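Local structure of histidine triad (HIT) protein (Sinorhizobium meliloti, 3NRD) at residues L37-Q42 against N65-G70. The protein probably binds nucleotides and may act on them as a hydrolase or transferase, as relatives in the histidine triad family do, through its HIT domain. Residues are numbered along the deposited sequence; the frame is centred on the assembly and turned at random.
With SO4 (sulfate ion), chain I.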
loop_
_atom_site.group_PDB
_atom_site.type_symbol
_atom_site.label_atom_id
_atom_site.label_comp_id
_atom_site.label_asym_id
_atom_site.label_seq_id
_atom_site.Cartn_x
_atom_site.Cartn_y
_atom_site.Cartn_z
ATOM N N LEU A 37 -0.519 -10.169 -6.891
ATOM C CA LEU A 37 -1.941 -10.359 -6.771
ATOM C C LEU A 37 -2.600 -9.018 -6.588
ATOM O O LEU A 37 -1.996 -8.072 -6.037
ATOM C CB LEU A 37 -2.254 -11.198 -5.558
ATOM C CG LEU A 37 -1.523 -12.547 -5.493
ATOM C CD1 LEU A 37 -1.961 -13.293 -4.245
ATOM C CD2 LEU A 37 -1.759 -13.388 -6.737
ATOM N N ILE A 38 -3.847 -8.930 -7.009
ATOM C CA ILE A 38 -4.670 -7.814 -6.595
ATOM C C ILE A 38 -5.939 -8.304 -5.939
ATOM O O ILE A 38 -6.474 -9.351 -6.323
ATOM C CB ILE A 38 -4.979 -6.806 -7.748
ATOM C CG1 ILE A 38 -5.803 -7.406 -8.857
ATOM C CG2 ILE A 38 -3.668 -6.308 -8.329
ATOM C CD1 ILE A 38 -6.283 -6.360 -9.893
ATOM N N LEU A 39 -6.375 -7.539 -4.944
ATOM C CA LEU A 39 -7.608 -7.795 -4.208
ATOM C C LEU A 39 -8.561 -6.681 -4.573
ATOM O O LEU A 39 -8.208 -5.516 -4.449
ATOM C CB LEU A 39 -7.386 -7.817 -2.704
ATOM C CG LEU A 39 -7.051 -9.206 -2.164
ATOM C CD1 LEU A 39 -5.666 -9.657 -2.662
ATOM C CD2 LEU A 39 -7.140 -9.214 -0.648
ATOM N N VAL A 40 -9.748 -7.027 -5.055
ATOM C CA VAL A 40 -10.716 -6.010 -5.512
ATOM C C VAL A 40 -11.956 -6.193 -4.663
ATOM O O VAL A 40 -12.683 -7.171 -4.881
ATOM C CB VAL A 40 -11.037 -6.146 -6.981
ATOM C CG1 VAL A 40 -12.067 -5.010 -7.410
ATOM C CG2 VAL A 40 -9.739 -6.125 -7.797
ATOM N N PRO A 41 -12.152 -5.319 -3.652
ATOM C CA PRO A 41 -13.369 -5.389 -2.836
ATOM C C PRO A 41 -14.579 -5.175 -3.713
ATOM O O PRO A 41 -14.619 -4.206 -4.471
ATOM C CB PRO A 41 -13.245 -4.214 -1.876
ATOM C CG PRO A 41 -11.884 -3.728 -1.969
ATOM C CD PRO A 41 -11.234 -4.267 -3.172
ATOM N N GLN A 42 -15.591 -6.017 -3.562
ATOM C CA GLN A 42 -16.748 -6.012 -4.470
ATOM C C GLN A 42 -17.831 -5.048 -3.987
ATOM O O GLN A 42 -18.980 -5.435 -3.746
ATOM C CB GLN A 42 -17.274 -7.411 -4.586
ATOM C CG GLN A 42 -16.252 -8.405 -5.073
ATOM C CD GLN A 42 -16.782 -9.814 -5.006
ATOM O OE1 GLN A 42 -17.121 -10.387 -6.027
ATOM N NE2 GLN A 42 -16.856 -10.375 -3.802
ATOM N N ASN A 65 -4.087 -9.248 4.553
ATOM C CA ASN A 65 -3.039 -9.735 5.404
ATOM C C ASN A 65 -2.965 -11.252 5.361
ATOM O O ASN A 65 -1.857 -11.803 5.375
ATOM C CB ASN A 65 -3.200 -9.178 6.834
ATOM C CG ASN A 65 -2.957 -7.647 6.894
ATOM O OD1 ASN A 65 -2.534 -7.054 5.907
ATOM N ND2 ASN A 65 -3.265 -7.021 8.025
ATOM N N LEU A 66 -4.139 -11.912 5.279
ATOM C CA LEU A 66 -4.186 -13.350 5.024
ATOM C C LEU A 66 -3.534 -13.677 3.692
ATOM O O LEU A 66 -2.787 -14.608 3.612
ATOM C CB LEU A 66 -5.634 -13.854 5.034
ATOM C CG LEU A 66 -5.907 -15.339 4.937
ATOM C CD1 LEU A 66 -5.749 -16.031 6.286
ATOM C CD2 LEU A 66 -7.328 -15.559 4.356
ATOM N N VAL A 67 -3.841 -12.918 2.652
ATOM C CA VAL A 67 -3.242 -13.150 1.340
ATOM C C VAL A 67 -1.751 -12.859 1.352
ATOM O O VAL A 67 -0.994 -13.604 0.756
ATOM C CB VAL A 67 -3.969 -12.335 0.230
ATOM C CG1 VAL A 67 -3.177 -12.286 -1.065
ATOM C CG2 VAL A 67 -5.346 -12.960 -0.002
ATOM N N ALA A 68 -1.330 -11.802 2.037
ATOM C CA ALA A 68 0.093 -11.430 2.107
ATOM C C ALA A 68 0.900 -12.564 2.770
ATOM O O ALA A 68 1.926 -12.969 2.255
ATOM C CB ALA A 68 0.273 -10.127 2.861
ATOM N N ALA A 69 0.408 -13.055 3.907
ATOM C CA ALA A 69 1.045 -14.194 4.614
ATOM C C ALA A 69 1.065 -15.420 3.715
ATOM O O ALA A 69 2.093 -16.071 3.578
ATOM C CB ALA A 69 0.326 -14.482 5.941
ATOM N N GLY A 70 -0.057 -15.675 3.038
ATOM C CA GLY A 70 -0.161 -16.800 2.116
ATOM C C GLY A 70 0.785 -16.685 0.936
ATOM O O GLY A 70 1.452 -17.643 0.583
HETATM S S SO4 I . -18.586 -13.920 -1.558
HETATM O O1 SO4 I . -17.845 -14.617 -0.532
HETATM O O2 SO4 I . -19.177 -14.963 -2.398
HETATM O O3 SO4 I . -19.620 -13.089 -0.951
HETATM O O4 SO4 I . -17.684 -13.084 -2.334
#
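L37 and L39, in segment 37-42 on strand 36-41, point toward V67 in segment 65-70 of helix 54-75, the closest pair of CA atoms, those of L37 and V67, being 8.7 Å apart, a spacing bridged by side chains alone. The example illustrates how a helix is laid on a sheet: alternate strand residues face it, and one branched residue on the helix receives both. CG1 of V67 makes the nearest approach to both leucines. Anti to the backbone N (chi1 166°), it projects from the helix toward the strand, and CD1 of L37 rests against V67 CG1 at 3.6 Å. In L37 the branch continues extended, with chi2 of -179° carrying CD1 out to the methyl, and the side chain runs obliquely across the valine. L39 was modelled in two conformers; in the one described, its CD1 lies 4.0 Å from V67 CG1, and L39 and V67 lie alongside each other, pointing in opposite senses, so this half of the contact is less certain. All three residues are buried, and the interface between them is wholly apolar. At the far end of the strand segment Q42 turns to other partners: NE2 donates a hydrogen bond of 3.2 Å to O4 of a sulfate ion, probably from the crystallisation liquor, and also bonds to L23 O, while OE1 accepts from Q25 NE2. I38 points to the other face of the sheet, beside H95. The strand is the central one of the five-stranded antiparallel sheet of this HIT domain, hydrogen-bonded to strands 24-29 and 94-99, whose M26, L28 and V96 pack beside the leucines. Helix 54-75 covers this face; V67 also touches L21, while A68 and A69 pack on F50 of the second subunit.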